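Local coordinates for protein extracellular ligand-binding receptor (Rhodopseudomonas palustris, PDB 4F06) that probably delivers lignin-derived aromatic acids to an ABC transporter as its solute-binding protein, and binds p-hydroxybenzoic acid, at residues D196-F201 / L209-A214; V174-S179 / G184-R189. One frame throughout, in Å; residues are numbered along the deposited sequence. Where two conformers were deposited one is given.

Contact 1 of 2, residues D196-F201 / L209-A214. With PHB (p-hydroxybenzoic acid), chain B.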
loop_
_atom_site.group_PDB
_atom_site.type_symbol
_atom_site.label_atom_id
_atom_site.label_comp_id
_atom_site.label_asym_id
_atom_site.label_seq_id
_atom_site.Cartn_x
_atom_site.Cartn_y
_atom_site.Cartn_z
ATOM N N ASP A 196 -20.978 -11.127 13.209
ATOM C CA ASP A 196 -21.717 -9.905 12.856
ATOM C C ASP A 196 -20.905 -8.949 11.973
ATOM O O ASP A 196 -21.461 -8.002 11.457
ATOM C CB ASP A 196 -22.239 -9.198 14.110
ATOM C CG ASP A 196 -21.167 -8.980 15.135
ATOM O OD1 ASP A 196 -20.439 -7.988 15.015
ATOM O OD2 ASP A 196 -21.054 -9.781 16.111
HETATM N N MSE A 197 -19.596 -9.200 11.826
HETATM C CA MSE A 197 -18.740 -8.371 11.008
HETATM C C MSE A 197 -17.648 -9.271 10.429
HETATM O O MSE A 197 -17.199 -10.245 11.086
HETATM C CB MSE A 197 -18.112 -7.243 11.843
HETATM C CG MSE A 197 -17.184 -6.302 11.062
HETATM SE SE MSE A 197 -16.525 -4.850 12.128
HETATM C CE MSE A 197 -18.198 -3.863 12.268
ATOM N N ILE A 198 -17.215 -8.953 9.213
ATOM C CA ILE A 198 -16.034 -9.564 8.578
ATOM C C ILE A 198 -14.914 -8.551 8.614
ATOM O O ILE A 198 -15.161 -7.352 8.398
ATOM C CB ILE A 198 -16.368 -9.841 7.094
ATOM C CG1 ILE A 198 -17.447 -10.924 6.972
ATOM C CG2 ILE A 198 -15.130 -10.271 6.320
ATOM C CD1 ILE A 198 -18.111 -10.908 5.605
ATOM N N PHE A 199 -13.702 -9.031 8.888
ATOM C CA PHE A 199 -12.504 -8.240 8.612
ATOM C C PHE A 199 -11.734 -8.941 7.506
ATOM O O PHE A 199 -11.485 -10.144 7.609
ATOM C CB PHE A 199 -11.591 -8.095 9.840
ATOM C CG PHE A 199 -10.273 -7.482 9.470
ATOM C CD1 PHE A 199 -10.200 -6.124 9.098
ATOM C CD2 PHE A 199 -9.129 -8.262 9.428
ATOM C CE1 PHE A 199 -8.996 -5.557 8.691
ATOM C CE2 PHE A 199 -7.919 -7.700 9.030
ATOM C CZ PHE A 199 -7.846 -6.353 8.679
ATOM N N THR A 200 -11.366 -8.206 6.455
ATOM C CA THR A 200 -10.669 -8.810 5.335
ATOM C C THR A 200 -9.539 -7.974 4.782
ATOM O O THR A 200 -9.542 -6.733 4.802
ATOM C CB THR A 200 -11.690 -9.179 4.215
ATOM O OG1 THR A 200 -11.071 -10.007 3.220
ATOM C CG2 THR A 200 -12.192 -7.943 3.542
ATOM N N PHE A 201 -8.552 -8.704 4.268
ATOM C CA PHE A 201 -7.534 -8.180 3.379
ATOM C C PHE A 201 -7.302 -9.184 2.243
ATOM O O PHE A 201 -7.167 -10.394 2.521
ATOM C CB PHE A 201 -6.166 -8.024 4.088
ATOM C CG PHE A 201 -5.018 -7.917 3.105
ATOM C CD1 PHE A 201 -4.749 -6.735 2.389
ATOM C CD2 PHE A 201 -4.226 -9.053 2.839
ATOM C CE1 PHE A 201 -3.758 -6.667 1.442
ATOM C CE2 PHE A 201 -3.217 -8.981 1.880
ATOM C CZ PHE A 201 -2.976 -7.803 1.180
ATOM N N LEU A 209 -11.940 -7.369 -5.871
ATOM C CA LEU A 209 -13.190 -7.188 -6.581
ATOM C C LEU A 209 -14.085 -8.436 -6.413
ATOM O O LEU A 209 -15.302 -8.348 -6.177
ATOM C CB LEU A 209 -12.920 -6.921 -8.066
ATOM C CG LEU A 209 -14.210 -6.534 -8.847
ATOM C CD1 LEU A 209 -14.805 -5.234 -8.317
ATOM C CD2 LEU A 209 -13.912 -6.332 -10.315
ATOM N N GLY A 210 -13.482 -9.609 -6.572
ATOM C CA GLY A 210 -14.246 -10.864 -6.412
ATOM C C GLY A 210 -14.799 -11.046 -5.042
ATOM O O GLY A 210 -15.946 -11.452 -4.883
ATOM N N PHE A 211 -13.999 -10.746 -4.023
ATOM C CA PHE A 211 -14.454 -10.944 -2.649
ATOM C C PHE A 211 -15.639 -10.008 -2.361
ATOM O O PHE A 211 -16.646 -10.453 -1.837
ATOM C CB PHE A 211 -13.286 -10.687 -1.661
ATOM C CG PHE A 211 -13.653 -10.957 -0.229
ATOM C CD1 PHE A 211 -14.322 -10.005 0.535
ATOM C CD2 PHE A 211 -13.306 -12.179 0.360
ATOM C CE1 PHE A 211 -14.654 -10.320 1.863
ATOM C CE2 PHE A 211 -13.592 -12.458 1.682
ATOM C CZ PHE A 211 -14.283 -11.518 2.444
ATOM N N VAL A 212 -15.528 -8.739 -2.718
ATOM C CA VAL A 212 -16.609 -7.793 -2.388
ATOM C C VAL A 212 -17.893 -8.164 -3.144
ATOM O O VAL A 212 -18.992 -8.108 -2.583
ATOM C CB VAL A 212 -16.169 -6.347 -2.637
ATOM C CG1 VAL A 212 -17.348 -5.371 -2.504
ATOM C CG2 VAL A 212 -15.069 -5.986 -1.630
ATOM N N LYS A 213 -17.747 -8.493 -4.437
ATOM C CA LYS A 213 -18.936 -8.853 -5.191
ATOM C C LYS A 213 -19.599 -10.086 -4.599
ATOM O O LYS A 213 -20.821 -10.153 -4.555
ATOM C CB LYS A 213 -18.565 -9.067 -6.643
ATOM C CG LYS A 213 -18.380 -7.770 -7.398
ATOM C CD LYS A 213 -18.027 -8.033 -8.854
ATOM C CE LYS A 213 -18.094 -6.780 -9.736
ATOM N NZ LYS A 213 -19.497 -6.360 -10.073
ATOM N N ALA A 214 -18.839 -11.082 -4.136
ATOM C CA ALA A 214 -19.430 -12.263 -3.515
ATOM C C ALA A 214 -20.109 -11.931 -2.195
ATOM O O ALA A 214 -21.143 -12.523 -1.866
ATOM C CB ALA A 214 -18.367 -13.323 -3.312
HETATM C "C1'" PHB B . 1.773 -7.120 -0.552
HETATM O "O1'" PHB B . 2.487 -6.764 0.395
HETATM O "O2'" PHB B . 1.995 -8.189 -1.219
HETATM C C1 PHB B . 0.573 -6.287 -0.876
HETATM C C2 PHB B . -0.022 -5.486 0.117
HETATM C C3 PHB B . -1.154 -4.758 -0.163
HETATM C C4 PHB B . -1.742 -4.832 -1.408
HETATM C C5 PHB B . -1.179 -5.619 -2.392
HETATM C C6 PHB B . -0.032 -6.362 -2.140
HETATM O O4 PHB B . -2.879 -4.177 -1.716
#
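T200 lies over one face of the F211 ring, its OG1 3.6 Å above the plane and displaced toward the rim. The nearest ring atom to that hydroxyl oxygen is F211 CZ, at 3.6 Å, while T200 CG2 stands 3.8 Å from F211 CE1. This is van der Waals contact; the polar need of T200 OG1 is met by a hydrogen bond to A145 O on the neighbouring strand. At the edge of the same ring, close to its plane, I198 CG2 comes within 4.2 Å of F211 CZ. The phenyl reaches both residues because its CG stands anti to the backbone N (chi1 -176°), which carries CZ away from helix 206-217 and up to the sheet. Strand 197-201, this helix and strand 226-230 form a beta-alpha-beta unit of the periplasmic binding protein fold. Replacing F211 with alanine would probably open a gap beneath T200 and I198 and loosen the helix from the strand. At the end of the strand, F201 turns its ring edge to the p-hydroxybenzoic acid, with F201 CE1 3.6 Å from PHB C3, whereas D232 and A204 are among the residues that hydrogen-bond the ligand.

Contact 2 of 2, residues V174-S179 / G184-R189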
loop_
_atom_site.group_PDB
_atom_site.type_symbol
_atom_site.label_atom_id
_atom_site.label_comp_id
_atom_site.label_asym_id
_atom_site.label_seq_id
_atom_site.Cartn_x
_atom_site.Cartn_y
_atom_site.Cartn_z
ATOM N N VAL A 174 -10.013 -17.439 8.243
ATOM C CA VAL A 174 -9.828 -18.188 7.010
ATOM C C VAL A 174 -8.637 -17.590 6.259
ATOM O O VAL A 174 -8.610 -16.375 6.030
ATOM C CB VAL A 174 -11.098 -18.128 6.140
ATOM C CG1 VAL A 174 -10.903 -18.872 4.836
ATOM C CG2 VAL A 174 -12.285 -18.693 6.920
ATOM N N ARG A 175 -7.644 -18.413 5.908
ATOM C CA ARG A 175 -6.568 -17.978 5.045
ATOM C C ARG A 175 -6.849 -18.510 3.653
ATOM O O ARG A 175 -6.848 -19.734 3.433
ATOM C CB ARG A 175 -5.226 -18.490 5.577
ATOM C CG ARG A 175 -4.840 -17.863 6.910
ATOM C CD ARG A 175 -3.500 -18.412 7.395
ATOM N NE ARG A 175 -3.073 -17.796 8.656
ATOM C CZ ARG A 175 -1.917 -18.045 9.254
ATOM N NH1 ARG A 175 -1.055 -18.919 8.731
ATOM N NH2 ARG A 175 -1.648 -17.434 10.388
HETATM N N MSE A 176 -7.144 -17.598 2.736
HETATM C CA MSE A 176 -7.646 -17.947 1.395
HETATM C C MSE A 176 -6.487 -18.008 0.410
HETATM O O MSE A 176 -5.747 -17.050 0.294
HETATM C CB MSE A 176 -8.621 -16.871 0.910
HETATM C CG MSE A 176 -9.857 -16.673 1.822
HETATM SE SE MSE A 176 -10.972 -15.204 1.261
HETATM C CE MSE A 176 -9.774 -13.744 1.704
ATOM N N PRO A 177 -6.308 -19.115 -0.297
ATOM C CA PRO A 177 -5.212 -19.128 -1.283
ATOM C C PRO A 177 -5.284 -17.920 -2.215
ATOM O O PRO A 177 -6.377 -17.474 -2.601
ATOM C CB PRO A 177 -5.513 -20.390 -2.084
ATOM C CG PRO A 177 -6.152 -21.311 -1.072
ATOM C CD PRO A 177 -7.029 -20.402 -0.227
ATOM N N LEU A 178 -4.126 -17.402 -2.618
ATOM C CA LEU A 178 -4.053 -16.278 -3.569
ATOM C C LEU A 178 -4.794 -16.528 -4.873
ATOM O O LEU A 178 -5.341 -15.582 -5.464
ATOM C CB LEU A 178 -2.595 -15.900 -3.874
ATOM C CG LEU A 178 -1.964 -14.950 -2.881
ATOM C CD1 LEU A 178 -0.458 -14.889 -3.125
ATOM C CD2 LEU A 178 -2.626 -13.577 -2.916
ATOM N N SER A 179 -4.862 -17.798 -5.282
ATOM C CA SER A 179 -5.480 -18.165 -6.543
ATOM C C SER A 179 -6.998 -18.183 -6.427
ATOM O O SER A 179 -7.670 -18.390 -7.431
ATOM C CB SER A 179 -4.979 -19.541 -6.979
ATOM O OG SER A 179 -5.238 -20.511 -5.996
ATOM N N GLY A 184 -17.811 -17.865 -3.196
ATOM C CA GLY A 184 -19.104 -18.298 -2.622
ATOM C C GLY A 184 -18.991 -19.213 -1.400
ATOM O O GLY A 184 -19.649 -18.989 -0.383
ATOM N N PRO A 185 -18.135 -20.255 -1.467
ATOM C CA PRO A 185 -18.017 -21.149 -0.314
ATOM C C PRO A 185 -17.524 -20.440 0.947
ATOM O O PRO A 185 -18.002 -20.744 2.059
ATOM C CB PRO A 185 -17.045 -22.222 -0.814
ATOM C CG PRO A 185 -17.327 -22.289 -2.287
ATOM C CD PRO A 185 -17.508 -20.841 -2.681
ATOM N N ILE A 186 -16.597 -19.489 0.807
ATOM C CA ILE A 186 -16.146 -18.709 1.961
ATOM C C ILE A 186 -17.294 -17.913 2.560
ATOM O O ILE A 186 -17.448 -17.852 3.788
ATOM C CB ILE A 186 -14.989 -17.763 1.605
ATOM C CG1 ILE A 186 -13.835 -18.591 1.079
ATOM C CG2 ILE A 186 -14.517 -17.002 2.829
ATOM C CD1 ILE A 186 -13.572 -19.801 1.938
HETATM N N MSE A 187 -18.120 -17.302 1.707
HETATM C CA MSE A 187 -19.273 -16.552 2.229
HETATM C C MSE A 187 -20.227 -17.430 2.996
HETATM O O MSE A 187 -20.754 -16.997 4.014
HETATM C CB MSE A 187 -19.972 -15.748 1.118
HETATM C CG MSE A 187 -19.131 -14.739 0.396
HETATM SE SE MSE A 187 -18.268 -13.466 1.606
HETATM C CE MSE A 187 -16.912 -13.009 0.393
ATOM N N GLN A 188 -20.442 -18.655 2.519
ATOM C CA GLN A 188 -21.317 -19.586 3.224
ATOM C C GLN A 188 -20.722 -19.933 4.587
ATOM O O GLN A 188 -21.455 -20.043 5.564
ATOM C CB GLN A 188 -21.542 -20.860 2.403
ATOM C CG GLN A 188 -22.529 -21.828 3.059
ATOM C CD GLN A 188 -23.902 -21.189 3.236
ATOM O OE1 GLN A 188 -24.459 -20.583 2.291
ATOM N NE2 GLN A 188 -24.458 -21.307 4.442
ATOM N N ARG A 189 -19.406 -20.130 4.646
ATOM C CA ARG A 189 -18.739 -20.449 5.904
ATOM C C ARG A 189 -18.893 -19.266 6.880
ATOM O O ARG A 189 -19.195 -19.460 8.064
ATOM C CB ARG A 189 -17.266 -20.760 5.646
ATOM C CG ARG A 189 -17.051 -22.150 5.044
ATOM C CD ARG A 189 -15.631 -22.356 4.553
ATOM N NE ARG A 189 -14.668 -22.344 5.654
ATOM C CZ ARG A 189 -13.348 -22.311 5.494
ATOM N NH1 ARG A 189 -12.811 -22.256 4.274
ATOM N NH2 ARG A 189 -12.565 -22.310 6.555
#
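V174 and I186 meet tip to tip, V174 CG1 lying 4.0 Å from I186 CD1. Both residues have a second conformer, so this meeting and the other distances from their methyls hold for the conformers described here. In these, V174 CG1 is anti to the backbone N, while I186 CG1 is anti to the carbonyl carbon and the second torsion (-46°) swings CD1 round to the valine. The isoleucine's other branch serves a second partner, since I186 CG2 is 4.3 Å from the selenium of M176, a selenomethionine. The strand segment 174-176 and the helix segment 184-189 run nearly antiparallel, at 175°, with their axes 11.2 Å apart, so side chains alone span the gap. This is the strand-to-helix half of a beta-alpha-beta crossover: strand 169-176 leads into helix 184-193, which returns the chain to strand 197-201 of the same sheet, as expected in a periplasmic binding protein lobe. R189 supplies the other part of the contact. Its chain bends at chi3 (66°) and brings the guanidinium to the valine, whose CG2 sits over one face, offset toward the rim and 3.6 Å from R189 NH2. The second valine methyl, V174 CG1, is 3.9 Å from R189 NH1. Packing a methyl against the flat face uses the group's apolar side; R189 NE makes a long, weak ion pair with E172.

How the contacts relate
Both contacts pack a helix against the same sheet, and they follow in series: helix 184-193 of contact 2 leads directly into strand 197-201 of contact 1. In contact 1 all three touching residues are buried, and its strand runs to the ligand pocket. Contact 2 is only partly buried, mixing an apolar interior with an exposed arginine, and its M176 side chain is about 12 Å from the p-hydroxybenzoic acid. The chemistry follows: a phenyl ring under a threonine and an isoleucine in one, aliphatic tips and a guanidinium face in the other. They meet directly, F211 CE2 lying 3.8 Å from M176 SE, and M187 CE 3.4 Å from F211 O.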